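Local coordinates for protein phosphatase 2C (Toxoplasma gondii, PDB 3D8K) that probably removes phosphate from phosphoserine and phosphothreonine in proteins, as a metal-dependent serine/threonine phosphatase of the PP2C family, at residues N22-S27 with Q331-G336; A63-Q68 with G94-A99; N72-L77 with I109-Y114; R87-M92 with R228-F233. All coordinates share one frame; numbering follows the deposited sequence.

Interaction 1: N22-S27 with Q331-G336; sequences NRRPTS and QKMLEG
Across one border of the two-sheet beta sandwich of the PP2C fold, Arg24 and Thr26 meet Met333 and Glu335. Strand 22-26 is the outermost strand at one end of the six-stranded sheet, and strand 332-337 lies one strand in from the end of the eight-stranded sheet. The pairing is one between sheets, through side chains: even at Thr26 and Glu335 the CA atoms are 8.5 Å apart. Arg24 and Met333, the latter present as selenomethionine, point toward each other. The long Arg24 chain bends about its CB-CG bond (chi2 130°). Met333 CE is modelled over one face of the guanidinium, but too close for carbons, so the detail of this approach is doubtful. Helix 10-18 borders both residues, with Ala16 against Arg24 and Thr13 against Met333, and Arg12 O takes a weak hydrogen bond from Arg24 NH2. Further along, the Glu335 carboxylate comes near the Thr26 hydroxyl, but OG1 and OE2 are 4.2 Å apart, a distance for packing rather than bonding; OG1 instead makes a weak hydrogen bond with Glu353. Between the two strands a water donates to Pro25 O over 3.2 Å and reaches Glu335 OE1 by a longer, weak bond of 3.5 Å.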
# COMPACT_ATOMS: atom_id res chain seq x y z
N ASN C 22 -13.90 -6.95 -5.30
CA ASN C 22 -14.15 -8.37 -5.46
C ASN C 22 -15.62 -8.57 -5.79
O ASN C 22 -16.40 -7.62 -5.76
CB ASN C 22 -13.82 -9.11 -4.17
CG ASN C 22 -14.48 -8.49 -2.95
OD1 ASN C 22 -13.92 -7.60 -2.30
ND2 ASN C 22 -15.70 -8.94 -2.65
N ARG C 23 -15.98 -9.80 -6.10
CA ARG C 23 -17.35 -10.17 -6.40
C ARG C 23 -17.33 -11.68 -6.34
O ARG C 23 -16.60 -12.31 -7.07
CB ARG C 23 -17.78 -9.70 -7.80
CG ARG C 23 -16.65 -9.51 -8.80
CD ARG C 23 -16.18 -8.06 -8.76
NE ARG C 23 -15.08 -7.76 -9.67
CZ ARG C 23 -13.87 -8.32 -9.62
NH1 ARG C 23 -13.58 -9.23 -8.69
NH2 ARG C 23 -12.93 -7.94 -10.48
N ARG C 24 -18.12 -12.26 -5.44
CA ARG C 24 -18.12 -13.71 -5.35
C ARG C 24 -19.47 -14.33 -5.62
O ARG C 24 -20.32 -14.39 -4.75
CB ARG C 24 -17.63 -14.13 -3.97
CG ARG C 24 -16.18 -13.77 -3.76
CD ARG C 24 -15.99 -13.06 -2.45
NE ARG C 24 -14.64 -12.51 -2.38
CZ ARG C 24 -13.56 -13.23 -2.63
NH1 ARG C 24 -13.67 -14.50 -2.96
NH2 ARG C 24 -12.36 -12.66 -2.55
N PRO C 25 -19.69 -14.75 -6.87
CA PRO C 25 -20.96 -15.38 -7.21
C PRO C 25 -20.99 -16.83 -6.75
O PRO C 25 -19.95 -17.48 -6.68
CB PRO C 25 -21.00 -15.27 -8.74
CG PRO C 25 -20.25 -14.02 -9.01
CD PRO C 25 -19.06 -14.19 -8.08
N THR C 26 -22.17 -17.32 -6.41
CA THR C 26 -22.35 -18.72 -6.04
C THR C 26 -23.35 -19.14 -7.10
O THR C 26 -24.17 -18.33 -7.52
CB THR C 26 -22.97 -18.89 -4.62
OG1 THR C 26 -23.17 -20.28 -4.33
CG2 THR C 26 -24.30 -18.19 -4.52
N SER C 27 -23.28 -20.38 -7.57
CA SER C 27 -24.21 -20.83 -8.60
C SER C 27 -24.21 -22.34 -8.66
O SER C 27 -23.52 -22.99 -7.88
CB SER C 27 -23.80 -20.25 -9.97
OG SER C 27 -22.54 -20.74 -10.43
N GLN C 331 -11.14 -13.02 9.17
CA GLN C 331 -11.62 -13.22 7.83
C GLN C 331 -11.85 -14.71 7.66
O GLN C 331 -11.05 -15.51 8.13
CB GLN C 331 -10.60 -12.75 6.81
CG GLN C 331 -10.31 -11.28 6.88
CD GLN C 331 -9.46 -10.84 5.70
OE1 GLN C 331 -8.32 -11.27 5.54
NE2 GLN C 331 -10.03 -9.97 4.87
N LYS C 332 -12.93 -15.08 6.99
CA LYS C 332 -13.23 -16.48 6.77
C LYS C 332 -14.27 -16.61 5.67
O LYS C 332 -15.29 -15.93 5.69
CB LYS C 332 -13.73 -17.12 8.06
CG LYS C 332 -14.23 -18.53 7.84
CD LYS C 332 -14.28 -19.34 9.14
CE LYS C 332 -12.88 -19.64 9.65
NZ LYS C 332 -12.84 -20.82 10.56
N MSE C 333 -14.00 -17.47 4.70
CA MSE C 333 -14.94 -17.68 3.61
C MSE C 333 -14.99 -19.18 3.39
O MSE C 333 -13.94 -19.82 3.24
CB MSE C 333 -14.47 -16.96 2.34
CG MSE C 333 -15.62 -16.67 1.39
SE MSE C 333 -15.18 -16.10 -0.47
CE MSE C 333 -14.44 -14.36 -0.04
N LEU C 334 -16.18 -19.76 3.40
CA LEU C 334 -16.31 -21.21 3.22
C LEU C 334 -17.39 -21.61 2.24
O LEU C 334 -18.58 -21.45 2.50
CB LEU C 334 -16.59 -21.89 4.56
CG LEU C 334 -15.85 -21.40 5.80
CD1 LEU C 334 -16.46 -22.05 7.02
CD2 LEU C 334 -14.35 -21.68 5.70
N GLU C 335 -16.98 -22.14 1.10
CA GLU C 335 -17.94 -22.61 0.12
C GLU C 335 -18.01 -24.08 0.45
O GLU C 335 -17.00 -24.76 0.48
CB GLU C 335 -17.41 -22.40 -1.29
CG GLU C 335 -18.30 -22.95 -2.37
CD GLU C 335 -18.30 -22.07 -3.59
OE1 GLU C 335 -17.28 -21.39 -3.84
OE2 GLU C 335 -19.31 -22.05 -4.32
N GLY C 336 -19.21 -24.58 0.72
CA GLY C 336 -19.33 -25.97 1.07
C GLY C 336 -20.60 -26.55 0.53
O GLY C 336 -21.50 -25.82 0.15
O HOH W 1 -17.75 -19.80 -6.91

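Interaction 2: A63-Q68 with G94-A99; sequences AMWLAQ and GDLRAA
Asp95 OD1 is hydrogen-bonded to the hydroxyl of Tyr73, which reaches it from helix 61-74, the helix that also carries Trp65. This bond ties Asp95 to the neighbouring helix by its polar end, while its CB rests near the Trp65 ring, 4.1 Å from CH2. The indole is the large group of the contact. With CG anti to the backbone N (chi1 180°) it projects from helix 61-74 toward the C-terminal part of helix 82-97, where it lies against Asp95, Leu96 and Ala99. Leu96 covers one face of the indole. Its CD2 sits 3.6 Å from Trp65 CE3 and makes a CH-pi contact with the six-membered ring, 4.0 Å from the centroid and 29° off the normal, displaced toward the rim. Leu96 CB follows the same ring further out, 3.6 Å from Trp65 CZ3, so that the two side chains run past one another in opposite directions. The other branch, CD1, turns to the ring of Phe233. At the pyrrole end Ala99 CB approaches obliquely, 4.0 Å from Trp65 NE1; a backbone bond of 2.9 Å from Ala99 N to Leu96 O closes the turn that brings this methyl there. These contacts join helices 61-74 and 82-97, which follow each other in the chain, on the outer side of the six-stranded sheet. Dispersion and CH-pi contact probably carry most of the adhesion, and the polar bond of Asp95 at the margin probably helps to fix how the helices sit along one another.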
# COMPACT_ATOMS: atom_id res chain seq x y z
N ALA C 63 -29.07 -14.52 -16.70
CA ALA C 63 -28.74 -14.29 -15.30
C ALA C 63 -27.21 -14.27 -15.17
O ALA C 63 -26.64 -13.32 -14.63
CB ALA C 63 -29.30 -15.40 -14.46
N MSE C 64 -26.57 -15.30 -15.71
CA MSE C 64 -25.11 -15.46 -15.65
C MSE C 64 -24.27 -14.34 -16.25
O MSE C 64 -23.13 -14.16 -15.86
CB MSE C 64 -24.70 -16.78 -16.30
CG MSE C 64 -23.24 -17.10 -16.12
SE MSE C 64 -22.70 -17.20 -14.21
CE MSE C 64 -23.54 -18.96 -13.81
N TRP C 65 -24.83 -13.60 -17.20
CA TRP C 65 -24.12 -12.48 -17.82
C TRP C 65 -24.16 -11.34 -16.81
O TRP C 65 -23.18 -10.63 -16.59
CB TRP C 65 -24.86 -12.04 -19.08
CG TRP C 65 -24.23 -10.90 -19.80
CD1 TRP C 65 -23.26 -10.96 -20.75
CD2 TRP C 65 -24.51 -9.51 -19.61
NE1 TRP C 65 -22.92 -9.70 -21.17
CE2 TRP C 65 -23.68 -8.78 -20.49
CE3 TRP C 65 -25.40 -8.80 -18.79
CZ2 TRP C 65 -23.69 -7.39 -20.56
CZ3 TRP C 65 -25.42 -7.40 -18.86
CH2 TRP C 65 -24.57 -6.71 -19.75
N LEU C 66 -25.33 -11.18 -16.22
CA LEU C 66 -25.54 -10.14 -15.24
C LEU C 66 -24.66 -10.32 -14.01
O LEU C 66 -23.94 -9.40 -13.61
CB LEU C 66 -27.01 -10.15 -14.82
CG LEU C 66 -28.00 -9.79 -15.92
CD1 LEU C 66 -29.40 -10.08 -15.42
CD2 LEU C 66 -27.85 -8.34 -16.31
N ALA C 67 -24.71 -11.50 -13.42
CA ALA C 67 -23.93 -11.79 -12.23
C ALA C 67 -22.43 -11.58 -12.43
O ALA C 67 -21.71 -11.29 -11.47
CB ALA C 67 -24.20 -13.21 -11.75
N GLN C 68 -21.94 -11.72 -13.67
CA GLN C 68 -20.52 -11.52 -13.92
C GLN C 68 -20.17 -10.18 -14.59
O GLN C 68 -19.01 -9.90 -14.86
CB GLN C 68 -19.96 -12.69 -14.72
CG GLN C 68 -20.59 -12.92 -16.09
CD GLN C 68 -20.59 -14.40 -16.47
OE1 GLN C 68 -21.01 -14.76 -17.58
NE2 GLN C 68 -20.14 -15.26 -15.56
N GLY C 94 -29.23 -2.42 -21.67
CA GLY C 94 -28.87 -2.06 -23.02
C GLY C 94 -27.79 -2.98 -23.56
O GLY C 94 -27.98 -3.64 -24.57
N ASP C 95 -26.66 -3.04 -22.87
CA ASP C 95 -25.55 -3.86 -23.30
C ASP C 95 -25.91 -5.33 -23.34
O ASP C 95 -25.35 -6.10 -24.13
CB ASP C 95 -24.34 -3.62 -22.40
CG ASP C 95 -23.92 -2.15 -22.36
OD1 ASP C 95 -22.92 -1.82 -21.68
OD2 ASP C 95 -24.59 -1.31 -23.00
N LEU C 96 -26.87 -5.74 -22.52
CA LEU C 96 -27.27 -7.14 -22.51
C LEU C 96 -28.00 -7.49 -23.81
O LEU C 96 -27.84 -8.58 -24.35
CB LEU C 96 -28.14 -7.41 -21.27
CG LEU C 96 -28.72 -8.80 -21.03
CD1 LEU C 96 -29.94 -8.97 -21.89
CD2 LEU C 96 -27.70 -9.88 -21.32
N ARG C 97 -28.81 -6.56 -24.31
CA ARG C 97 -29.52 -6.78 -25.56
C ARG C 97 -28.54 -7.11 -26.69
O ARG C 97 -28.84 -7.92 -27.58
CB ARG C 97 -30.34 -5.54 -25.90
CG ARG C 97 -30.70 -5.42 -27.36
CD ARG C 97 -32.08 -4.82 -27.55
NE ARG C 97 -32.28 -3.61 -26.76
CZ ARG C 97 -33.47 -3.03 -26.60
NH1 ARG C 97 -34.54 -3.54 -27.17
NH2 ARG C 97 -33.58 -1.93 -25.86
N ALA C 98 -27.36 -6.49 -26.65
CA ALA C 98 -26.33 -6.70 -27.66
C ALA C 98 -25.59 -8.02 -27.48
O ALA C 98 -24.87 -8.47 -28.36
CB ALA C 98 -25.34 -5.55 -27.62
N ALA C 99 -25.75 -8.64 -26.32
CA ALA C 99 -25.10 -9.91 -26.05
C ALA C 99 -25.90 -11.01 -26.73
O ALA C 99 -25.49 -12.16 -26.76
CB ALA C 99 -25.03 -10.16 -24.55

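Interaction 3: N72-L77 with I109-Y114; sequences NYLNDL and IIFVRY
Two leucines converge on the far end of the Phe111 ring. Leu77 CD1 is the closer, 3.7 Å from Phe111 CE1, while Leu74 brings its branch point, CG, to 4.1 Å from the same CE1 and equally far from CZ. The leucines and the phenylalanine point at each other head-on, and both leucines meet the ring obliquely. Phe111 reaches them because its CG is anti to the carbonyl carbon (chi1 -62°), which sends the ring out from the strand toward the end of helix 61-74. The next shell explains why two leucines three residues apart can share one ring. Helix 61-74 ends here, Asn75 leaves the helical conformation, and a type I turn from Leu74 to Leu77, closed by Leu77 N to Leu74 O at 3.1 Å, swings the second leucine round to the same target. Asn75 OD1 accepts from Arg43 N, which probably helps to hold the turn, and Leu42 and Val50 pack against Leu74. On the strand side, backbone bonds of Phe111 with His169 fix its place in the middle of the six-stranded sheet. Ile110 and Val112, on either side of Phe111 in sequence, face the other way, where Val112 meets Leu323. All three touching residues are buried and the contact consists of hydrocarbon alone, so its stability should come from the exclusion of water, while the turn's backbone bond probably helps to set the direction of Leu77.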
# COMPACT_ATOMS: atom_id res chain seq x y z
N ASN C 72 -19.06 -4.37 -12.92
CA ASN C 72 -18.42 -3.52 -13.93
C ASN C 72 -19.21 -2.22 -13.97
O ASN C 72 -18.65 -1.13 -13.94
CB ASN C 72 -18.48 -4.15 -15.32
CG ASN C 72 -17.39 -5.18 -15.55
OD1 ASN C 72 -17.43 -5.94 -16.52
ND2 ASN C 72 -16.40 -5.20 -14.66
N TYR C 73 -20.53 -2.34 -14.05
CA TYR C 73 -21.38 -1.18 -14.11
C TYR C 73 -21.45 -0.48 -12.76
O TYR C 73 -21.32 0.73 -12.68
CB TYR C 73 -22.78 -1.58 -14.57
CG TYR C 73 -22.79 -2.12 -15.99
CD1 TYR C 73 -22.25 -3.37 -16.28
CD2 TYR C 73 -23.31 -1.35 -17.04
CE1 TYR C 73 -22.21 -3.85 -17.59
CE2 TYR C 73 -23.27 -1.82 -18.35
CZ TYR C 73 -22.72 -3.07 -18.62
OH TYR C 73 -22.69 -3.54 -19.90
N LEU C 74 -21.64 -1.25 -11.69
CA LEU C 74 -21.72 -0.67 -10.35
C LEU C 74 -20.55 0.26 -9.99
O LEU C 74 -20.73 1.25 -9.28
CB LEU C 74 -21.88 -1.78 -9.31
CG LEU C 74 -23.33 -1.97 -8.82
CD1 LEU C 74 -24.32 -1.52 -9.88
CD2 LEU C 74 -23.56 -3.42 -8.43
N ASN C 75 -19.36 -0.03 -10.51
CA ASN C 75 -18.21 0.81 -10.25
C ASN C 75 -18.28 2.09 -11.07
O ASN C 75 -17.34 2.88 -11.11
CB ASN C 75 -16.91 0.06 -10.57
CG ASN C 75 -16.45 -0.78 -9.41
OD1 ASN C 75 -16.20 -0.27 -8.31
ND2 ASN C 75 -16.34 -2.08 -9.64
N ASP C 76 -19.41 2.29 -11.74
CA ASP C 76 -19.61 3.47 -12.55
C ASP C 76 -20.56 4.43 -11.85
O ASP C 76 -20.72 5.57 -12.28
CB ASP C 76 -20.14 3.08 -13.92
CG ASP C 76 -19.07 2.48 -14.81
OD1 ASP C 76 -19.37 1.56 -15.60
OD2 ASP C 76 -17.91 2.95 -14.72
N LEU C 77 -21.17 3.97 -10.77
CA LEU C 77 -22.08 4.80 -9.98
C LEU C 77 -21.29 5.98 -9.42
O LEU C 77 -20.28 5.79 -8.73
CB LEU C 77 -22.66 4.00 -8.81
CG LEU C 77 -23.64 2.87 -9.11
CD1 LEU C 77 -23.82 2.01 -7.88
CD2 LEU C 77 -24.95 3.44 -9.60
N ILE C 109 -30.85 -6.10 -6.11
CA ILE C 109 -29.54 -5.65 -5.68
C ILE C 109 -29.61 -4.93 -4.34
O ILE C 109 -30.45 -4.07 -4.14
CB ILE C 109 -28.91 -4.72 -6.71
CG1 ILE C 109 -28.92 -5.39 -8.09
CG2 ILE C 109 -27.51 -4.37 -6.27
CD1 ILE C 109 -28.16 -4.64 -9.16
N ILE C 110 -28.71 -5.30 -3.44
CA ILE C 110 -28.68 -4.67 -2.14
C ILE C 110 -27.36 -3.97 -1.86
O ILE C 110 -26.30 -4.58 -1.92
CB ILE C 110 -28.93 -5.70 -1.03
CG1 ILE C 110 -30.19 -6.51 -1.35
CG2 ILE C 110 -29.12 -5.00 0.28
CD1 ILE C 110 -30.37 -7.71 -0.46
N PHE C 111 -27.43 -2.68 -1.57
CA PHE C 111 -26.26 -1.90 -1.23
C PHE C 111 -26.34 -1.69 0.27
O PHE C 111 -27.37 -1.25 0.79
CB PHE C 111 -26.30 -0.54 -1.91
CG PHE C 111 -26.29 -0.61 -3.39
CD1 PHE C 111 -25.13 -0.34 -4.10
CD2 PHE C 111 -27.43 -0.99 -4.09
CE1 PHE C 111 -25.10 -0.44 -5.49
CE2 PHE C 111 -27.42 -1.10 -5.47
CZ PHE C 111 -26.25 -0.82 -6.17
N VAL C 112 -25.27 -2.03 0.99
CA VAL C 112 -25.28 -1.85 2.43
C VAL C 112 -24.09 -1.02 2.93
O VAL C 112 -22.93 -1.43 2.82
CB VAL C 112 -25.33 -3.20 3.13
CG1 VAL C 112 -25.42 -3.02 4.64
CG2 VAL C 112 -26.53 -3.98 2.61
N ARG C 113 -24.39 0.17 3.45
CA ARG C 113 -23.36 1.07 3.97
C ARG C 113 -23.58 1.27 5.45
O ARG C 113 -24.71 1.30 5.93
CB ARG C 113 -23.41 2.44 3.26
CG ARG C 113 -22.34 3.46 3.71
CD ARG C 113 -21.87 4.43 2.58
NE ARG C 113 -20.41 4.40 2.37
CZ ARG C 113 -19.78 4.60 1.20
NH1 ARG C 113 -20.47 4.87 0.09
NH2 ARG C 113 -18.45 4.49 1.14
N TYR C 114 -22.48 1.38 6.19
CA TYR C 114 -22.55 1.63 7.62
C TYR C 114 -21.89 2.97 7.85
O TYR C 114 -20.85 3.26 7.28
CB TYR C 114 -21.77 0.57 8.40
CG TYR C 114 -21.50 0.95 9.86
CD1 TYR C 114 -22.46 0.78 10.85
CD2 TYR C 114 -20.26 1.49 10.23
CE1 TYR C 114 -22.22 1.14 12.17
CE2 TYR C 114 -20.00 1.85 11.55
CZ TYR C 114 -20.98 1.67 12.51
OH TYR C 114 -20.72 2.01 13.82

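Interaction 4: R87-M92 with R228-F233; sequences RQFERM and RAFGSF. With SO4 (sulfate ion), chain H.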
# COMPACT_ATOMS: atom_id res chain seq x y z
N ARG C 87 -29.82 4.52 -13.69
CA ARG C 87 -29.06 4.78 -14.90
C ARG C 87 -28.21 3.60 -15.33
O ARG C 87 -28.08 3.31 -16.52
CB ARG C 87 -28.18 6.00 -14.69
CG ARG C 87 -27.30 6.32 -15.86
CD ARG C 87 -26.27 7.36 -15.49
NE ARG C 87 -26.87 8.66 -15.23
CZ ARG C 87 -27.44 9.40 -16.17
NH1 ARG C 87 -27.50 8.96 -17.42
NH2 ARG C 87 -27.96 10.58 -15.85
N GLN C 88 -27.63 2.91 -14.36
CA GLN C 88 -26.78 1.77 -14.66
C GLN C 88 -27.64 0.60 -15.13
O GLN C 88 -27.22 -0.19 -15.99
CB GLN C 88 -25.98 1.39 -13.41
CG GLN C 88 -24.51 1.14 -13.68
CD GLN C 88 -23.86 2.24 -14.50
OE1 GLN C 88 -24.00 3.43 -14.20
NE2 GLN C 88 -23.12 1.85 -15.52
N PHE C 89 -28.85 0.49 -14.58
CA PHE C 89 -29.75 -0.57 -14.99
C PHE C 89 -30.02 -0.39 -16.47
O PHE C 89 -30.16 -1.36 -17.20
CB PHE C 89 -31.07 -0.50 -14.22
CG PHE C 89 -31.11 -1.37 -13.00
CD1 PHE C 89 -30.31 -1.09 -11.90
CD2 PHE C 89 -31.92 -2.51 -12.98
CE1 PHE C 89 -30.31 -1.93 -10.77
CE2 PHE C 89 -31.94 -3.36 -11.86
CZ PHE C 89 -31.13 -3.06 -10.75
N GLU C 90 -30.06 0.87 -16.89
CA GLU C 90 -30.31 1.21 -18.28
C GLU C 90 -29.22 0.62 -19.15
O GLU C 90 -29.49 -0.18 -20.06
CB GLU C 90 -30.36 2.73 -18.45
CG GLU C 90 -30.53 3.21 -19.91
CD GLU C 90 -29.22 3.28 -20.68
OE1 GLU C 90 -29.26 3.45 -21.92
OE2 GLU C 90 -28.14 3.18 -20.06
N ARG C 91 -27.99 1.02 -18.86
CA ARG C 91 -26.83 0.56 -19.60
C ARG C 91 -26.76 -0.96 -19.64
O ARG C 91 -26.61 -1.54 -20.71
CB ARG C 91 -25.56 1.10 -18.95
CG ARG C 91 -25.54 2.60 -18.90
CD ARG C 91 -24.24 3.16 -18.41
NE ARG C 91 -24.25 4.60 -18.57
CZ ARG C 91 -23.25 5.40 -18.21
NH1 ARG C 91 -22.15 4.90 -17.68
NH2 ARG C 91 -23.36 6.71 -18.40
N MSE C 92 -26.89 -1.59 -18.48
CA MSE C 92 -26.83 -3.04 -18.41
C MSE C 92 -27.86 -3.64 -19.35
O MSE C 92 -27.51 -4.40 -20.25
CB MSE C 92 -27.09 -3.52 -16.99
CG MSE C 92 -26.04 -3.12 -15.99
SE MSE C 92 -26.49 -3.80 -14.21
CE MSE C 92 -26.18 -5.68 -14.70
N ARG C 228 -41.42 -6.99 -14.66
CA ARG C 228 -40.15 -6.28 -14.74
C ARG C 228 -39.00 -7.27 -14.78
O ARG C 228 -38.96 -8.23 -14.01
CB ARG C 228 -40.00 -5.32 -13.58
CG ARG C 228 -40.94 -4.13 -13.70
CD ARG C 228 -40.70 -3.12 -12.62
NE ARG C 228 -41.49 -1.92 -12.80
CZ ARG C 228 -41.46 -0.88 -11.97
NH1 ARG C 228 -40.69 -0.90 -10.89
NH2 ARG C 228 -42.19 0.20 -12.23
N ALA C 229 -38.08 -7.05 -15.72
CA ALA C 229 -36.95 -7.94 -15.87
C ALA C 229 -35.90 -7.39 -16.83
O ALA C 229 -36.09 -6.33 -17.42
CB ALA C 229 -37.45 -9.30 -16.35
N PHE C 230 -34.79 -8.12 -16.97
CA PHE C 230 -33.69 -7.72 -17.86
C PHE C 230 -33.76 -8.24 -19.30
O PHE C 230 -33.41 -7.51 -20.22
CB PHE C 230 -32.34 -8.12 -17.26
CG PHE C 230 -31.73 -7.06 -16.39
CD1 PHE C 230 -31.59 -7.27 -15.02
CD2 PHE C 230 -31.28 -5.86 -16.93
CE1 PHE C 230 -31.02 -6.31 -14.21
CE2 PHE C 230 -30.71 -4.89 -16.13
CZ PHE C 230 -30.58 -5.12 -14.76
N GLY C 231 -34.17 -9.48 -19.52
CA GLY C 231 -34.24 -9.94 -20.90
C GLY C 231 -35.52 -9.53 -21.64
O GLY C 231 -35.81 -8.33 -21.80
N SER C 232 -36.26 -10.55 -22.08
CA SER C 232 -37.53 -10.39 -22.79
C SER C 232 -37.60 -9.13 -23.64
O SER C 232 -38.40 -8.24 -23.35
CB SER C 232 -38.68 -10.41 -21.78
OG SER C 232 -38.42 -11.36 -20.76
N PHE C 233 -36.80 -9.05 -24.69
CA PHE C 233 -36.79 -7.83 -25.50
C PHE C 233 -37.98 -7.64 -26.42
O PHE C 233 -38.25 -6.52 -26.86
CB PHE C 233 -35.49 -7.73 -26.28
CG PHE C 233 -34.33 -7.49 -25.40
CD1 PHE C 233 -33.55 -8.54 -24.97
CD2 PHE C 233 -34.10 -6.21 -24.90
CE1 PHE C 233 -32.55 -8.33 -24.02
CE2 PHE C 233 -33.11 -5.98 -23.95
CZ PHE C 233 -32.33 -7.04 -23.51
S SO4 H . -20.36 8.10 -16.44
O1 SO4 H . -21.14 8.86 -17.43
O2 SO4 H . -20.03 8.96 -15.31
O3 SO4 H . -21.17 6.96 -15.98
O4 SO4 H . -19.11 7.61 -17.04
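Phe89 and Phe230 make the close part of this contact, and their rings approach obliquely. Phe89 CD2 lies 3.4 Å from Phe230 CZ, with the planes nearly parallel at 19° but slid so far apart, 5.3 Å between centroids, that little of one ring covers the other. Met92 meets the adjoining corner of Phe230: its CB is 4.0 Å from CE2. The selenium of this selenomethionine stands 5.4 Å from the ring centroid, obliquely placed, in a Met-aromatic contact. Leu66 and Leu173 line Phe230 as well, and Ala171 and Leu173 of strand 165-173 pack against Phe89. Helix 82-97 is one of the helices covering the six-stranded sheet of the PP2C sandwich, and 228-233 belongs to the long loop between strands 217-220 and 253-259; Phe230 carries that loop into the packing between helix and sheet, with Phe233 also touching the helix. In contrast to this buried cluster, Arg91 is partly exposed; it leaves the helix as an extended chain toward the solvent side and ends at a sulfate, probably from the crystallisation liquor. Its NH2 donates to sulfate O1 over 3.2 Å along a nearly straight line (172°), with O1 at the guanidinium edge. NH1 donates to O3 at 2.8 Å, more bent at 134°. Arg78 NE also binds the ion, and Arg156 of a third subunit supplies another donor through its NE.

In the fold
Interactions 2, 3 and 4 form one block on one side of the six-stranded sheet: interaction 2 joins helices 61-74 and 82-97, interaction 3 joins the end of helix 61-74 to strand 106-115, and interaction 4 joins helix 82-97 to the 228-233 loop. Their segments alternate, so the three cross one another along the chain. Interactions 2 and 4 have centres about 9 Å apart; the centre of interaction 3 lies 16 to 17 Å from both, yet its Tyr73 touches the two. Interaction 1 encloses them all in sequence and joins this sheet to the eight-stranded one, its centre about 18 Å from that of interaction 3. Together they connect both sheets, one helical layer and a long loop.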